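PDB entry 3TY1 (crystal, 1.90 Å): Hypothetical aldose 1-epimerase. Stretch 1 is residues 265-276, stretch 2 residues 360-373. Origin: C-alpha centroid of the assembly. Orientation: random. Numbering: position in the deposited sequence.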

# COMPACT_ATOMS: atom_id res chain seq x y z
N PRO A 265 31.82 -21.38 4.67
CA PRO A 265 32.01 -22.08 5.95
C PRO A 265 32.47 -23.54 5.82
O PRO A 265 32.26 -24.14 4.79
CB PRO A 265 30.61 -22.06 6.55
CG PRO A 265 29.73 -22.08 5.38
CD PRO A 265 30.39 -21.20 4.38
N LEU A 266 33.12 -24.06 6.86
CA LEU A 266 33.44 -25.49 6.99
C LEU A 266 32.32 -26.12 7.82
O LEU A 266 31.63 -25.43 8.58
CB LEU A 266 34.77 -25.68 7.70
CG LEU A 266 35.99 -25.22 6.90
CD1 LEU A 266 37.17 -25.07 7.84
CD2 LEU A 266 36.26 -26.21 5.74
N ALA A 267 32.11 -27.41 7.65
CA ALA A 267 31.04 -28.15 8.36
C ALA A 267 31.59 -29.42 8.97
O ALA A 267 32.60 -29.90 8.52
CB ALA A 267 29.93 -28.51 7.38
N ASP A 268 30.93 -29.97 9.99
CA ASP A 268 31.30 -31.28 10.54
C ASP A 268 30.82 -32.36 9.54
O ASP A 268 30.25 -32.03 8.50
CB ASP A 268 30.73 -31.46 11.98
CG ASP A 268 29.19 -31.59 12.06
OD1 ASP A 268 28.48 -31.78 11.04
OD2 ASP A 268 28.67 -31.53 13.19
N GLU A 269 31.00 -33.63 9.87
CA GLU A 269 30.65 -34.73 8.96
C GLU A 269 29.14 -34.92 8.72
O GLU A 269 28.75 -35.64 7.82
CB GLU A 269 31.26 -36.07 9.43
CG GLU A 269 30.57 -36.73 10.67
CD GLU A 269 31.37 -36.60 11.94
OE1 GLU A 269 31.49 -35.45 12.44
OE2 GLU A 269 31.88 -37.66 12.42
N ASN A 270 28.31 -34.30 9.56
CA ASN A 270 26.86 -34.30 9.38
C ASN A 270 26.39 -33.00 8.72
O ASN A 270 25.20 -32.71 8.73
CB ASN A 270 26.19 -34.51 10.74
CG ASN A 270 26.66 -35.77 11.43
OD1 ASN A 270 27.02 -35.73 12.60
ND2 ASN A 270 26.72 -36.87 10.69
N HIS A 271 27.33 -32.24 8.14
CA HIS A 271 27.08 -31.02 7.36
C HIS A 271 26.57 -29.87 8.21
O HIS A 271 25.98 -28.94 7.70
CB HIS A 271 26.12 -31.27 6.20
CG HIS A 271 26.50 -32.42 5.34
ND1 HIS A 271 27.37 -32.30 4.28
CD2 HIS A 271 26.13 -33.72 5.39
CE1 HIS A 271 27.53 -33.49 3.72
NE2 HIS A 271 26.80 -34.37 4.38
N GLN A 272 26.80 -29.95 9.51
CA GLN A 272 26.37 -28.92 10.42
C GLN A 272 27.56 -28.01 10.66
O GLN A 272 28.72 -28.48 10.77
CB GLN A 272 25.91 -29.52 11.75
CG GLN A 272 24.76 -30.53 11.67
CD GLN A 272 23.58 -30.00 10.88
OE1 GLN A 272 22.93 -29.04 11.30
NE2 GLN A 272 23.31 -30.63 9.73
N THR A 273 27.29 -26.71 10.74
CA THR A 273 28.29 -25.73 11.11
C THR A 273 27.73 -24.83 12.21
O THR A 273 26.55 -24.93 12.55
CB THR A 273 28.77 -24.93 9.89
OG1 THR A 273 29.98 -24.24 10.24
CG2 THR A 273 27.71 -23.95 9.43
N LEU A 274 28.58 -23.97 12.77
CA LEU A 274 28.24 -23.16 13.93
C LEU A 274 28.96 -21.84 13.81
O LEU A 274 30.17 -21.83 13.55
CB LEU A 274 28.66 -23.90 15.22
CG LEU A 274 28.24 -23.47 16.61
CD1 LEU A 274 26.72 -23.46 16.73
CD2 LEU A 274 28.86 -24.37 17.68
N ALA A 275 28.23 -20.75 13.96
CA ALA A 275 28.78 -19.41 13.97
C ALA A 275 28.26 -18.67 15.19
O ALA A 275 27.12 -18.93 15.67
CB ALA A 275 28.39 -18.68 12.69
N ALA A 276 29.03 -17.72 15.68
CA ALA A 276 28.64 -17.02 16.92
C ALA A 276 29.27 -15.62 17.05
O ALA A 276 30.31 -15.33 16.46
CB ALA A 276 29.05 -17.90 18.12
N ALA A 360 32.49 -23.76 25.24
CA ALA A 360 31.98 -24.94 24.53
C ALA A 360 31.73 -24.65 23.03
O ALA A 360 32.07 -25.46 22.15
CB ALA A 360 30.69 -25.48 25.21
N VAL A 361 31.14 -23.50 22.74
CA VAL A 361 30.94 -23.09 21.34
C VAL A 361 32.28 -22.87 20.64
O VAL A 361 32.53 -23.39 19.54
CB VAL A 361 30.06 -21.82 21.24
CG1 VAL A 361 30.19 -21.13 19.88
CG2 VAL A 361 28.61 -22.19 21.54
N GLU A 362 33.18 -22.17 21.32
CA GLU A 362 34.50 -21.87 20.75
C GLU A 362 35.31 -23.16 20.48
O GLU A 362 35.96 -23.28 19.44
CB GLU A 362 35.22 -20.85 21.64
CG GLU A 362 36.38 -20.15 20.95
CD GLU A 362 36.83 -18.87 21.64
OE1 GLU A 362 36.17 -18.37 22.59
OE2 GLU A 362 37.89 -18.34 21.22
N GLN A 363 35.20 -24.13 21.39
CA GLN A 363 35.86 -25.45 21.28
C GLN A 363 35.28 -26.29 20.13
O GLN A 363 36.03 -26.95 19.40
CB GLN A 363 35.77 -26.25 22.61
CG GLN A 363 37.00 -26.20 23.56
CD GLN A 363 37.03 -25.02 24.58
OE1 GLN A 363 37.16 -23.84 24.21
NE2 GLN A 363 36.97 -25.37 25.88
N LYS A 364 33.95 -26.28 19.96
CA LYS A 364 33.32 -26.99 18.84
C LYS A 364 33.74 -26.38 17.50
O LYS A 364 34.04 -27.11 16.55
CB LYS A 364 31.79 -27.02 18.96
CG LYS A 364 31.08 -27.90 17.93
CD LYS A 364 31.36 -29.43 18.09
CE LYS A 364 31.07 -30.20 16.79
NZ LYS A 364 31.55 -31.63 16.80
N ILE A 365 33.80 -25.06 17.45
CA ILE A 365 34.21 -24.33 16.23
C ILE A 365 35.68 -24.67 15.89
O ILE A 365 35.99 -25.02 14.74
CB ILE A 365 33.95 -22.80 16.36
CG1 ILE A 365 32.44 -22.51 16.27
CG2 ILE A 365 34.71 -22.06 15.30
CD1 ILE A 365 32.02 -21.06 16.50
N ALA A 366 36.53 -24.64 16.91
CA ALA A 366 37.97 -24.99 16.75
C ALA A 366 38.16 -26.44 16.28
O ALA A 366 39.10 -26.74 15.57
CB ALA A 366 38.75 -24.72 18.05
N LYS A 367 37.28 -27.34 16.70
CA LYS A 367 37.31 -28.74 16.26
C LYS A 367 36.92 -28.88 14.77
O LYS A 367 37.54 -29.63 14.04
CB LYS A 367 36.39 -29.61 17.12
CG LYS A 367 36.39 -31.08 16.75
CD LYS A 367 35.73 -31.95 17.81
CE LYS A 367 35.90 -33.43 17.49
NZ LYS A 367 35.24 -34.26 18.54
N ILE A 368 35.89 -28.16 14.33
CA ILE A 368 35.45 -28.18 12.92
C ILE A 368 36.52 -27.53 12.02
O ILE A 368 36.82 -28.04 10.94
CB ILE A 368 34.09 -27.47 12.72
CG1 ILE A 368 32.98 -28.22 13.47
CG2 ILE A 368 33.70 -27.42 11.23
CD1 ILE A 368 31.66 -27.46 13.52
N GLN A 369 37.12 -26.44 12.50
CA GLN A 369 38.20 -25.76 11.79
C GLN A 369 39.38 -26.69 11.64
O GLN A 369 40.03 -26.69 10.60
CB GLN A 369 38.66 -24.50 12.52
CG GLN A 369 39.69 -23.64 11.77
CD GLN A 369 39.10 -22.91 10.58
OE1 GLN A 369 38.11 -22.21 10.71
NE2 GLN A 369 39.74 -23.03 9.41
N GLY A 370 39.69 -27.42 12.72
CA GLY A 370 40.78 -28.40 12.73
C GLY A 370 42.08 -27.79 12.25
O GLY A 370 42.44 -26.68 12.69
N ASP A 371 42.75 -28.48 11.32
CA ASP A 371 43.97 -27.95 10.69
C ASP A 371 43.78 -27.18 9.36
O ASP A 371 44.78 -26.85 8.70
CB ASP A 371 44.97 -29.10 10.46
CG ASP A 371 45.50 -29.69 11.76
OD1 ASP A 371 45.49 -28.97 12.79
OD2 ASP A 371 45.94 -30.87 11.76
N ASN A 372 42.54 -26.88 8.97
CA ASN A 372 42.31 -26.13 7.72
C ASN A 372 42.74 -24.67 7.95
O ASN A 372 42.43 -24.09 9.01
CB ASN A 372 40.84 -26.19 7.27
CG ASN A 372 40.31 -27.63 7.13
OD1 ASN A 372 40.50 -28.27 6.10
ND2 ASN A 372 39.63 -28.12 8.18
N LYS A 373 43.49 -24.12 7.02
CA LYS A 373 43.93 -22.72 7.08
C LYS A 373 42.78 -21.83 6.58
O LYS A 373 42.01 -22.21 5.67
CB LYS A 373 45.21 -22.51 6.24

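The helix of residues 360-369 lies across the strand of residues 272-276 and the turn before it, running obliquely against the strand at 131° between their N-to-C directions. The axes approach to 8.7 Å, room for one layer of aliphatic side chains. No hydrogen bond crosses the contact; its 526 Å² of buried surface rests on shape.

The main bump is Ile-368. Its chain enters a hollow made largely of backbone, where the start of the strand comes back beside the segment from Leu-266 to Asp-268. Ile-368 CG2 sits 3.7 Å from Ala-267 C and 4.1 Å from Leu-266 CB, while Ile-368 CD1 reaches 4.2 Å from Gln-272 O. The hollow is held in shape from within: Asp-268 N bonds Gln-272 O, Asp-268 OD1 accepts from the backbone N of both Asn-270 and Gln-272, and Thr-273 OG1 donates to Leu-266 O. A polar turn thus builds a socket for an apolar plug.

One to two helical turns back, the strand supplies the bump. Leu-274 points toward the helix, with Leu-274 CD2 4.1 Å from Val-361 CG1 and 4.2 Å from Lys-364 CB, so the aliphatic base of the lysine serves as wall. Leu-274 CB lies 4.2 Å from Ile-365 CG1. Ile-365 CD1 comes 3.6 Å from Leu-274 O, a carbonyl left without a partner, a small polar cost of the close fit. At Ala-276 the short side chain still meets the helix, Ala-276 CB to Val-361 CG1 at 3.9 Å; Ala-275, between them, points away, as strand alternation dictates.

At the end of the helix and just beyond it, Leu-266 CD1 rests 3.6 Å from Gln-369 NE2 and 3.9 Å from Asn-372 CB. Those two residues brace each other: Gln-369 NE2 donates to Asn-372 O and Asn-372 ND2 to Gln-369 O, across a type II' turn where the positive phi at position 370 favours the glycine found there, Gly-370.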